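TPR repeat-containing protein YrrB (Bacillus subtilis, PDB 2Q7F) is a monomeric TPR-repeat protein that may mediate complex formation among RNA sulfuration components, RNA processing components and aminoacyl-tRNA synthetases. Local coordinates at residues S68-Y80 with T92-K104. Residues are numbered along the deposited sequence; the frame is centred on the assembly and turned at random.
Sequences SSVNELERALAFY and TAYYGAGNVYVVK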
# COMPACT_ATOMS: atom_id res chain seq x y z
N SER A 68 7.77 8.45 15.80
CA SER A 68 6.60 7.93 15.05
C SER A 68 5.81 6.93 15.88
O SER A 68 4.58 6.97 15.89
CB SER A 68 7.04 7.21 13.77
OG SER A 68 7.67 8.07 12.86
N SER A 69 6.53 6.02 16.55
CA SER A 69 5.92 4.90 17.25
C SER A 69 5.32 5.35 18.57
O SER A 69 4.63 4.59 19.26
CB SER A 69 6.94 3.78 17.49
OG SER A 69 7.85 4.08 18.54
N VAL A 70 5.57 6.60 18.92
CA VAL A 70 5.18 7.14 20.20
C VAL A 70 4.17 8.28 20.01
O VAL A 70 3.87 9.03 20.95
CB VAL A 70 6.48 7.53 21.00
CG1 VAL A 70 6.42 8.92 21.60
CG2 VAL A 70 6.82 6.46 22.04
N ASN A 71 3.64 8.38 18.79
CA ASN A 71 2.63 9.37 18.43
C ASN A 71 3.09 10.83 18.37
O ASN A 71 2.26 11.74 18.43
CB ASN A 71 1.40 9.28 19.34
CG ASN A 71 0.15 9.86 18.69
OD1 ASN A 71 -0.47 10.79 19.21
ND2 ASN A 71 -0.21 9.32 17.53
N GLU A 72 4.39 11.06 18.28
CA GLU A 72 4.92 12.41 18.06
C GLU A 72 5.27 12.59 16.58
O GLU A 72 6.43 12.81 16.21
CB GLU A 72 6.11 12.71 18.98
CG GLU A 72 5.68 13.04 20.42
CD GLU A 72 6.85 13.12 21.39
OE1 GLU A 72 6.97 12.21 22.24
OE2 GLU A 72 7.67 14.07 21.31
N LEU A 73 4.23 12.52 15.77
CA LEU A 73 4.31 12.58 14.32
C LEU A 73 4.96 13.85 13.75
O LEU A 73 5.82 13.74 12.86
CB LEU A 73 2.92 12.35 13.71
CG LEU A 73 2.53 10.91 13.32
CD1 LEU A 73 3.20 9.84 14.18
CD2 LEU A 73 1.02 10.71 13.29
N GLU A 74 4.57 15.02 14.24
CA GLU A 74 5.13 16.29 13.74
C GLU A 74 6.62 16.39 14.05
O GLU A 74 7.42 16.79 13.19
CB GLU A 74 4.40 17.50 14.31
CG GLU A 74 2.92 17.59 13.94
CD GLU A 74 2.10 16.52 14.64
OE1 GLU A 74 1.18 15.98 14.02
OE2 GLU A 74 2.39 16.21 15.80
N ARG A 75 6.98 16.04 15.28
CA ARG A 75 8.36 16.07 15.69
C ARG A 75 9.19 15.04 14.91
O ARG A 75 10.31 15.33 14.52
CB ARG A 75 8.47 15.87 17.19
CG ARG A 75 9.76 16.38 17.80
CD ARG A 75 9.71 16.22 19.31
NE ARG A 75 10.99 16.56 19.95
CZ ARG A 75 11.50 15.93 21.00
NH1 ARG A 75 10.85 14.91 21.54
NH2 ARG A 75 12.67 16.32 21.51
N ALA A 76 8.62 13.87 14.65
CA ALA A 76 9.25 12.89 13.75
C ALA A 76 9.63 13.53 12.41
O ALA A 76 10.77 13.35 11.92
CB ALA A 76 8.34 11.67 13.54
N LEU A 77 8.69 14.30 11.85
CA LEU A 77 8.89 15.02 10.59
C LEU A 77 10.01 16.04 10.66
O LEU A 77 10.71 16.25 9.68
CB LEU A 77 7.61 15.71 10.12
CG LEU A 77 6.56 14.79 9.48
CD1 LEU A 77 5.22 15.51 9.28
CD2 LEU A 77 7.05 14.13 8.17
N ALA A 78 10.16 16.68 11.82
CA ALA A 78 11.24 17.63 12.00
C ALA A 78 12.59 16.92 12.03
O ALA A 78 13.57 17.45 11.53
CB ALA A 78 11.02 18.45 13.23
N PHE A 79 12.63 15.72 12.59
CA PHE A 79 13.89 14.97 12.61
C PHE A 79 14.26 14.37 11.25
O PHE A 79 15.43 14.41 10.87
CB PHE A 79 13.89 13.93 13.72
CG PHE A 79 14.22 14.49 15.07
CD1 PHE A 79 15.54 14.66 15.46
CD2 PHE A 79 13.22 14.88 15.94
CE1 PHE A 79 15.86 15.19 16.70
CE2 PHE A 79 13.53 15.42 17.19
CZ PHE A 79 14.86 15.56 17.56
N TYR A 80 13.27 13.83 10.52
CA TYR A 80 13.48 13.37 9.14
C TYR A 80 13.96 14.53 8.29
O TYR A 80 14.85 14.36 7.46
CB TYR A 80 12.21 12.79 8.51
CG TYR A 80 11.73 11.49 9.12
CD1 TYR A 80 12.59 10.36 9.21
CD2 TYR A 80 10.42 11.36 9.59
CE1 TYR A 80 12.15 9.16 9.77
CE2 TYR A 80 9.97 10.16 10.16
CZ TYR A 80 10.83 9.07 10.24
OH TYR A 80 10.38 7.90 10.79
N THR A 92 15.70 6.03 3.94
CA THR A 92 14.88 5.68 5.10
C THR A 92 14.21 6.93 5.71
O THR A 92 13.14 6.83 6.29
CB THR A 92 15.71 4.92 6.15
OG1 THR A 92 16.93 5.63 6.39
CG2 THR A 92 16.04 3.50 5.68
N ALA A 93 14.82 8.09 5.54
CA ALA A 93 14.19 9.34 5.97
C ALA A 93 12.99 9.70 5.09
O ALA A 93 11.96 10.15 5.61
CB ALA A 93 15.20 10.46 6.01
N TYR A 94 13.11 9.50 3.78
CA TYR A 94 11.98 9.69 2.87
C TYR A 94 10.86 8.70 3.19
O TYR A 94 9.67 9.06 3.22
CB TYR A 94 12.40 9.55 1.41
CG TYR A 94 13.27 10.68 0.92
CD1 TYR A 94 12.85 12.01 1.05
CD2 TYR A 94 14.51 10.42 0.32
CE1 TYR A 94 13.64 13.05 0.60
CE2 TYR A 94 15.32 11.47 -0.13
CZ TYR A 94 14.88 12.78 0.02
OH TYR A 94 15.66 13.84 -0.40
N TYR A 95 11.26 7.45 3.44
CA TYR A 95 10.31 6.39 3.78
C TYR A 95 9.61 6.64 5.13
O TYR A 95 8.39 6.48 5.24
CB TYR A 95 11.01 5.04 3.79
CG TYR A 95 10.08 3.88 4.04
CD1 TYR A 95 9.17 3.48 3.06
CD2 TYR A 95 10.09 3.19 5.25
CE1 TYR A 95 8.31 2.41 3.27
CE2 TYR A 95 9.22 2.12 5.47
CZ TYR A 95 8.35 1.74 4.48
OH TYR A 95 7.48 0.68 4.68
N GLY A 96 10.38 7.03 6.14
CA GLY A 96 9.85 7.30 7.46
C GLY A 96 8.87 8.45 7.41
O GLY A 96 7.78 8.34 7.95
N ALA A 97 9.24 9.54 6.74
CA ALA A 97 8.35 10.70 6.59
C ALA A 97 7.09 10.33 5.83
O ALA A 97 6.02 10.85 6.13
CB ALA A 97 9.07 11.85 5.90
N GLY A 98 7.23 9.44 4.84
CA GLY A 98 6.12 9.00 4.00
C GLY A 98 5.04 8.31 4.81
O GLY A 98 3.85 8.62 4.65
N ASN A 99 5.46 7.41 5.70
CA ASN A 99 4.54 6.73 6.60
C ASN A 99 3.76 7.70 7.50
O ASN A 99 2.58 7.49 7.77
CB ASN A 99 5.26 5.67 7.42
CG ASN A 99 5.54 4.41 6.62
OD1 ASN A 99 6.67 3.91 6.56
ND2 ASN A 99 4.49 3.88 5.99
N VAL A 100 4.42 8.77 7.94
CA VAL A 100 3.76 9.78 8.75
C VAL A 100 2.65 10.44 7.93
O VAL A 100 1.54 10.62 8.40
CB VAL A 100 4.77 10.84 9.28
CG1 VAL A 100 4.05 11.99 10.01
CG2 VAL A 100 5.79 10.17 10.20
N TYR A 101 2.99 10.76 6.68
CA TYR A 101 2.05 11.36 5.76
C TYR A 101 0.88 10.43 5.49
O TYR A 101 -0.26 10.89 5.32
CB TYR A 101 2.76 11.76 4.47
CG TYR A 101 3.45 13.09 4.57
CD1 TYR A 101 2.72 14.28 4.72
CD2 TYR A 101 4.84 13.18 4.52
CE1 TYR A 101 3.36 15.52 4.82
CE2 TYR A 101 5.49 14.43 4.63
CZ TYR A 101 4.75 15.59 4.78
OH TYR A 101 5.38 16.81 4.88
N VAL A 102 1.15 9.13 5.48
CA VAL A 102 0.10 8.13 5.26
C VAL A 102 -0.86 8.15 6.45
O VAL A 102 -2.08 8.23 6.27
CB VAL A 102 0.68 6.71 5.02
CG1 VAL A 102 -0.35 5.65 5.25
CG2 VAL A 102 1.21 6.60 3.61
N VAL A 103 -0.31 8.12 7.66
CA VAL A 103 -1.12 8.09 8.86
C VAL A 103 -2.03 9.32 8.89
O VAL A 103 -3.18 9.24 9.30
CB VAL A 103 -0.26 7.97 10.14
CG1 VAL A 103 -1.12 8.07 11.40
CG2 VAL A 103 0.48 6.66 10.13
N LYS A 104 -1.51 10.44 8.42
CA LYS A 104 -2.25 11.70 8.43
C LYS A 104 -3.07 11.83 7.14
O LYS A 104 -3.70 12.86 6.91
CB LYS A 104 -1.29 12.88 8.58
CG LYS A 104 -0.37 12.82 9.81
CD LYS A 104 0.54 14.04 9.89
CE LYS A 104 -0.22 15.30 10.36
NZ LYS A 104 -0.03 15.61 11.81
O HOH W 1 7.37 7.09 10.34
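Y80 lays one face of its ring on the backbone of helix 92-103 where G96 passes into A97: G96 C lies 3.4 Å from Y80 CE2, and A97 N rests over the same face, both offset toward the rim. Since G96 has no side chain, the phenol can lie directly on the main chain; a CB there would run into Y80 CZ. With Y80 CG anti to its carbonyl carbon (chi1 -68°), the ring enters a hole formed by A93, G96, A97 and V100, whose CG2 stands near the ring plane at the edge. Beyond the ring, Y80 OH hydrogen-bonds N65 OD1 on helix 57-69 and accepts a bond from a water. That water also donates to G96 O (2.7 Å) and is hydrogen-bonded to S68 OG, which has A64 O as a further partner. A leucine in place of Y80 would probably leave N65 and the water without their phenol partner and uncover the G96 backbone.

V100 returns the interlock as a knob among S68, L73, L77 and Y80. Its CG1, anti to the backbone N (chi1 174°), meets L73 CG and L77 CD1, each at 3.8 Å, while CG2 turns toward S68 OG. The two methyls of L77 divide the work: CD2 reaches both A97 CB, at 3.8 Å, and Y101 CE2. At the far end the L73 and V103 side chains cross at about a right angle, CD2 against CG1, and K104, its chain bent near the amine, brings NZ to E74 OE1 in a salt bridge at 2.5 Å.

The axes of 73-80 and 92-103 approach to 9.5 Å and run nearly antiparallel (158°), packing helix 73-86 of TPR 2 against helix 91-103, largely within TPR 3: knobs-into-holes packing, here over G96 and A97, between successive repeats of a TPR superhelix.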